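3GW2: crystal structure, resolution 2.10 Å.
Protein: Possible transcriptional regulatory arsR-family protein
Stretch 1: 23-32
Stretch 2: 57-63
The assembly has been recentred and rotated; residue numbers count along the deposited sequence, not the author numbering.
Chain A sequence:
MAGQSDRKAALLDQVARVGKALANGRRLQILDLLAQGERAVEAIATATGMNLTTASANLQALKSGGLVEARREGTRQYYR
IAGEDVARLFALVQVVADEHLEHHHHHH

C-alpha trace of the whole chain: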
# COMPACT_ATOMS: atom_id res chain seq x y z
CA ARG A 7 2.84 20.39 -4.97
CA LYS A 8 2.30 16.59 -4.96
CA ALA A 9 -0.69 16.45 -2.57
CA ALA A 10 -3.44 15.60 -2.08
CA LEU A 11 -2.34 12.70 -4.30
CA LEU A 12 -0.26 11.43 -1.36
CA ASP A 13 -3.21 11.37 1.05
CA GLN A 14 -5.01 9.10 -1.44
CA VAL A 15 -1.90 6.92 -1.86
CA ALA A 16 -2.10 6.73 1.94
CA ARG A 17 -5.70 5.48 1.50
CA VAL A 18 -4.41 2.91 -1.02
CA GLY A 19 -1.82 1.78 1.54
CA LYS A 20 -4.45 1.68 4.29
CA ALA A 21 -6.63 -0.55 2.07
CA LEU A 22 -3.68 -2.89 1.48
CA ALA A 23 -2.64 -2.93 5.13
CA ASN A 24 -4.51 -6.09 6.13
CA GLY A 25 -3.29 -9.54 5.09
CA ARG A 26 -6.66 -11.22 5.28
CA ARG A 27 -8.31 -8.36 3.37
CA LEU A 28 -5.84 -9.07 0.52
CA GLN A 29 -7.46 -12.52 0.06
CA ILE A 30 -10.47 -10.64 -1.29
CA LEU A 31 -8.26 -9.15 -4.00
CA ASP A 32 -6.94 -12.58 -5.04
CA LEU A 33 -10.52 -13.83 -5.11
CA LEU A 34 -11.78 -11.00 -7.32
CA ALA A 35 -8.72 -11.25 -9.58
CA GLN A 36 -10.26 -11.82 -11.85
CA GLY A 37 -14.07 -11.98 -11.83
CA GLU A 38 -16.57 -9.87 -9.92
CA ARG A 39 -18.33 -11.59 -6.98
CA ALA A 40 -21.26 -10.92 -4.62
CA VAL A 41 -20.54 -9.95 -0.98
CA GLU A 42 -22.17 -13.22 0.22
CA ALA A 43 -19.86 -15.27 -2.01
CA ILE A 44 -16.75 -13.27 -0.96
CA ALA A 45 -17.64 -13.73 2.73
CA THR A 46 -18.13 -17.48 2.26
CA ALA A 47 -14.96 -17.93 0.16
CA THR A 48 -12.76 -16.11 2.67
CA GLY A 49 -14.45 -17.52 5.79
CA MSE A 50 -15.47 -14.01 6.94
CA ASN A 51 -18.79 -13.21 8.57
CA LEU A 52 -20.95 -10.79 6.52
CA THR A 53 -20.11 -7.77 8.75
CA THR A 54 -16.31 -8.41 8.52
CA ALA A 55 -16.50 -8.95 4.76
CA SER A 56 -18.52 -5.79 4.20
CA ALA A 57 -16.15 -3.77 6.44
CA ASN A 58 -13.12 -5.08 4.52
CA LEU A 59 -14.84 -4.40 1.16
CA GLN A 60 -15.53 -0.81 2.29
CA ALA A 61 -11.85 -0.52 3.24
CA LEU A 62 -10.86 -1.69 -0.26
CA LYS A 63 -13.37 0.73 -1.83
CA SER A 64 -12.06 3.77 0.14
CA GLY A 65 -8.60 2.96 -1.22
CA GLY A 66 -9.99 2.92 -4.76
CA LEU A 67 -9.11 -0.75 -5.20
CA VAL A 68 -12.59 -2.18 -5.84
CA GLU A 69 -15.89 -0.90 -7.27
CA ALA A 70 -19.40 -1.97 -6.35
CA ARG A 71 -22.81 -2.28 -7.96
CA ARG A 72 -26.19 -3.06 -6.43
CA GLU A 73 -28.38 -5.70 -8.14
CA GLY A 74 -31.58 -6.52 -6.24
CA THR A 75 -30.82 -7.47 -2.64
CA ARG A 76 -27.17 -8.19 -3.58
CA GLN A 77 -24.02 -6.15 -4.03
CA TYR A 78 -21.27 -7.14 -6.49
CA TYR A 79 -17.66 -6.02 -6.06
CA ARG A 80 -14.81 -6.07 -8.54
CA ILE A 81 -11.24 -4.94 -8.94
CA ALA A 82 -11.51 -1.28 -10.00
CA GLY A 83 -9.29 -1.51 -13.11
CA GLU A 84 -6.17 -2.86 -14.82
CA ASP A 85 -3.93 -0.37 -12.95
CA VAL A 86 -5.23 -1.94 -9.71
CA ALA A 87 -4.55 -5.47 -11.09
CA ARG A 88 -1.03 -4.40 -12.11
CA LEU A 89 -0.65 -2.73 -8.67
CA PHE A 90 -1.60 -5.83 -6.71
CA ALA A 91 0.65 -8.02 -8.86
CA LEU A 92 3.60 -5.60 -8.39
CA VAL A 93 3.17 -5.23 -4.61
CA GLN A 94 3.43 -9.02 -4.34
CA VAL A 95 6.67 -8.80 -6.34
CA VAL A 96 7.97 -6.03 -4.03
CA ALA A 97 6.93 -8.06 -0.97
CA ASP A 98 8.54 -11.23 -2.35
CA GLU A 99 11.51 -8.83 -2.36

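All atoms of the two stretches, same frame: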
# COMPACT_ATOMS: atom_id res chain seq x y z
N ALA A 23 -3.33 -2.67 3.87
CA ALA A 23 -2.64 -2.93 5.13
C ALA A 23 -3.29 -4.00 6.01
O ALA A 23 -3.26 -3.89 7.23
CB ALA A 23 -2.47 -1.62 5.93
N ASN A 24 -3.89 -5.01 5.39
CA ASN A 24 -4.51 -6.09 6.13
C ASN A 24 -4.38 -7.37 5.31
O ASN A 24 -4.92 -7.47 4.21
CB ASN A 24 -5.98 -5.75 6.42
CG ASN A 24 -6.69 -6.82 7.26
OD1 ASN A 24 -6.89 -7.94 6.81
ND2 ASN A 24 -7.07 -6.45 8.47
N GLY A 25 -3.64 -8.34 5.85
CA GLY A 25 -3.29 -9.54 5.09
C GLY A 25 -4.47 -10.37 4.66
O GLY A 25 -4.52 -10.90 3.54
N ARG A 26 -5.45 -10.47 5.55
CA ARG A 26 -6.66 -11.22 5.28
C ARG A 26 -7.56 -10.50 4.29
O ARG A 26 -8.18 -11.13 3.44
CB ARG A 26 -7.39 -11.52 6.59
CG ARG A 26 -8.27 -12.73 6.50
CD ARG A 26 -9.22 -12.81 7.66
NE ARG A 26 -10.17 -13.89 7.45
CZ ARG A 26 -11.20 -14.15 8.25
NH1 ARG A 26 -11.44 -13.39 9.31
NH2 ARG A 26 -12.01 -15.17 7.97
N ARG A 27 -7.62 -9.18 4.38
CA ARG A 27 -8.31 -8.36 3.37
C ARG A 27 -7.76 -8.54 1.94
O ARG A 27 -8.51 -8.45 0.95
CB ARG A 27 -8.27 -6.89 3.82
CG ARG A 27 -8.78 -5.87 2.82
CD ARG A 27 -9.32 -4.65 3.54
NE ARG A 27 -8.27 -3.79 4.08
CZ ARG A 27 -8.20 -3.37 5.35
NH1 ARG A 27 -9.11 -3.73 6.24
NH2 ARG A 27 -7.21 -2.57 5.72
N LEU A 28 -6.47 -8.83 1.83
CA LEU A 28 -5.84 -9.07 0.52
C LEU A 28 -6.32 -10.36 -0.18
O LEU A 28 -6.23 -10.49 -1.41
CB LEU A 28 -4.32 -9.10 0.68
CG LEU A 28 -3.53 -7.77 0.62
CD1 LEU A 28 -4.37 -6.58 1.02
CD2 LEU A 28 -2.32 -7.87 1.50
N GLN A 29 -6.82 -11.31 0.60
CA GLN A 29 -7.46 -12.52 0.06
C GLN A 29 -8.62 -12.16 -0.85
O GLN A 29 -8.80 -12.77 -1.90
CB GLN A 29 -7.93 -13.44 1.19
CG GLN A 29 -6.80 -13.97 2.05
CD GLN A 29 -7.28 -14.87 3.17
OE1 GLN A 29 -6.57 -15.05 4.17
NE2 GLN A 29 -8.46 -15.44 3.01
N ILE A 30 -9.38 -11.15 -0.46
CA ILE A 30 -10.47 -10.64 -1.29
C ILE A 30 -9.98 -10.25 -2.67
O ILE A 30 -10.61 -10.58 -3.68
CB ILE A 30 -11.19 -9.44 -0.63
CG1 ILE A 30 -11.93 -9.89 0.65
CG2 ILE A 30 -12.16 -8.80 -1.63
CD1 ILE A 30 -12.47 -8.75 1.53
N LEU A 31 -8.83 -9.58 -2.73
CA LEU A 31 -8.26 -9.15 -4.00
C LEU A 31 -7.88 -10.33 -4.89
O LEU A 31 -8.18 -10.33 -6.08
CB LEU A 31 -7.08 -8.19 -3.78
CG LEU A 31 -7.45 -6.81 -3.24
CD1 LEU A 31 -6.19 -5.97 -3.02
CD2 LEU A 31 -8.41 -6.08 -4.18
N ASP A 32 -7.25 -11.35 -4.30
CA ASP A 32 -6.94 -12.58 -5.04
C ASP A 32 -8.19 -13.26 -5.55
O ASP A 32 -8.21 -13.78 -6.67
CB ASP A 32 -6.14 -13.56 -4.18
CG ASP A 32 -4.67 -13.56 -4.54
OD1 ASP A 32 -4.33 -13.78 -5.72
OD2 ASP A 32 -3.84 -13.36 -3.64
N ALA A 57 -17.16 -4.70 5.93
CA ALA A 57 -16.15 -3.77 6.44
C ALA A 57 -14.85 -3.79 5.61
O ALA A 57 -14.34 -2.73 5.26
CB ALA A 57 -15.84 -4.03 7.94
N ASN A 58 -14.34 -4.97 5.31
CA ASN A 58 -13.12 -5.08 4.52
C ASN A 58 -13.33 -4.60 3.08
O ASN A 58 -12.44 -3.99 2.50
CB ASN A 58 -12.60 -6.52 4.50
CG ASN A 58 -11.79 -6.87 5.73
OD1 ASN A 58 -10.98 -6.07 6.19
ND2 ASN A 58 -11.98 -8.07 6.25
N LEU A 59 -14.50 -4.90 2.50
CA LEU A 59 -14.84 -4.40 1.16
C LEU A 59 -14.93 -2.86 1.10
O LEU A 59 -14.44 -2.24 0.15
CB LEU A 59 -16.11 -5.08 0.63
CG LEU A 59 -15.88 -6.55 0.24
CD1 LEU A 59 -17.19 -7.33 0.21
CD2 LEU A 59 -15.13 -6.65 -1.11
N GLN A 60 -15.55 -2.26 2.11
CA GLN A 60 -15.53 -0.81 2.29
C GLN A 60 -14.11 -0.25 2.38
O GLN A 60 -13.81 0.79 1.77
CB GLN A 60 -16.30 -0.40 3.54
CG GLN A 60 -17.67 0.16 3.27
CD GLN A 60 -18.61 -0.81 2.58
OE1 GLN A 60 -18.86 -0.69 1.37
NE2 GLN A 60 -19.13 -1.77 3.33
N ALA A 61 -13.24 -0.93 3.12
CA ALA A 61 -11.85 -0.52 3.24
C ALA A 61 -11.15 -0.54 1.89
O ALA A 61 -10.44 0.40 1.54
CB ALA A 61 -11.10 -1.38 4.25
N LEU A 62 -11.38 -1.60 1.11
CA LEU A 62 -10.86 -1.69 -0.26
C LEU A 62 -11.40 -0.58 -1.17
O LEU A 62 -10.65 0.02 -1.95
CB LEU A 62 -11.11 -3.07 -0.86
CG LEU A 62 -10.33 -4.21 -0.19
CD1 LEU A 62 -10.83 -5.55 -0.71
CD2 LEU A 62 -8.82 -4.05 -0.42
N LYS A 63 -12.69 -0.31 -1.04
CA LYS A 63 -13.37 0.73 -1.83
C LYS A 63 -12.83 2.14 -1.53
O LYS A 63 -12.60 2.92 -2.45
CB LYS A 63 -14.87 0.67 -1.58
CG LYS A 63 -15.75 1.31 -2.65
CD LYS A 63 -17.20 1.19 -2.19
CE LYS A 63 -18.21 1.79 -3.17
NZ LYS A 63 -18.16 3.28 -3.22

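The two stretches meet where the helix that includes Ile-30 and Leu-31 crosses the helix of stretch 2 at 73°, with their axes 10.0 Å apart at closest approach. At the apolar centre, Ile-30 packs against two leucines of the second helix. Its CB points toward that helix, and Ile-30 CG2 lies 3.6 Å from Leu-62 CD1 and 3.7 Å from Leu-59 CD2. With chi1 at m and chi2 at t, Ile-30 CD1 rests 3.7 Å from the CB of Asn-58. The branched side chain thus presents a broad apolar surface to both leucines and also meets Asn-58.

Leu-62 has the largest covered area of any residue in the contact, 85 Å². Its CA-to-CB bond points sideways, yet its m,t rotamer brings the end of the side chain nearer to the first helix, and the forked methyls spread across it. While CD1 packs on Ile-30, Leu-62 CD2 approaches the CG of Arg-27 at 3.7 Å and, more loosely, the CD1 of Leu-31 at 4.2 Å. Leu-59 starts from a CB directed away from the first helix, and it is the length of its side chain that returns CD2 to Ile-30. Ile-30, Leu-31, Leu-59 and Leu-62 are all buried, as befits side chains with no polar group to satisfy.

Arg-27 joins this apolar centre to the polar edge. Its aliphatic part lies against Leu-62; beyond it, the chain turns at chi3 (p) and brings the guanidinium to Ala-61 and Asn-58. Ala-61 CB sits over one face of this group, 3.7 Å from Arg-27 NH1. At the guanidinium edge, near its plane, Arg-27 NH1 donates a hydrogen bond to Asn-58 OD1 (3.0 Å, 151°), the sole hydrogen bond between the stretches. The backbones also come closest here, with the CA atoms of Arg-27 and Asn-58 5.9 Å apart. Asn-58 is buried, and its amide oxygen thus finds a donor within the contact. The other guanidinium nitrogens of Arg-27, NE and NH2, are hydrogen-bonded outside the two stretches.

At the polar edge, Asn-24 adds little area, its CG lying 4.5 Å from Asn-58 OD1. Asn-24 OD1 accepts a capping hydrogen bond from Arg-27 N at 2.8 Å, satisfying an amide at the turn that leads into the helix. The short asparagine side chain thereby ties down the backbone of the same arginine that reaches across to Asn-58. In all, the contact buries 394 Å², summed over both sides.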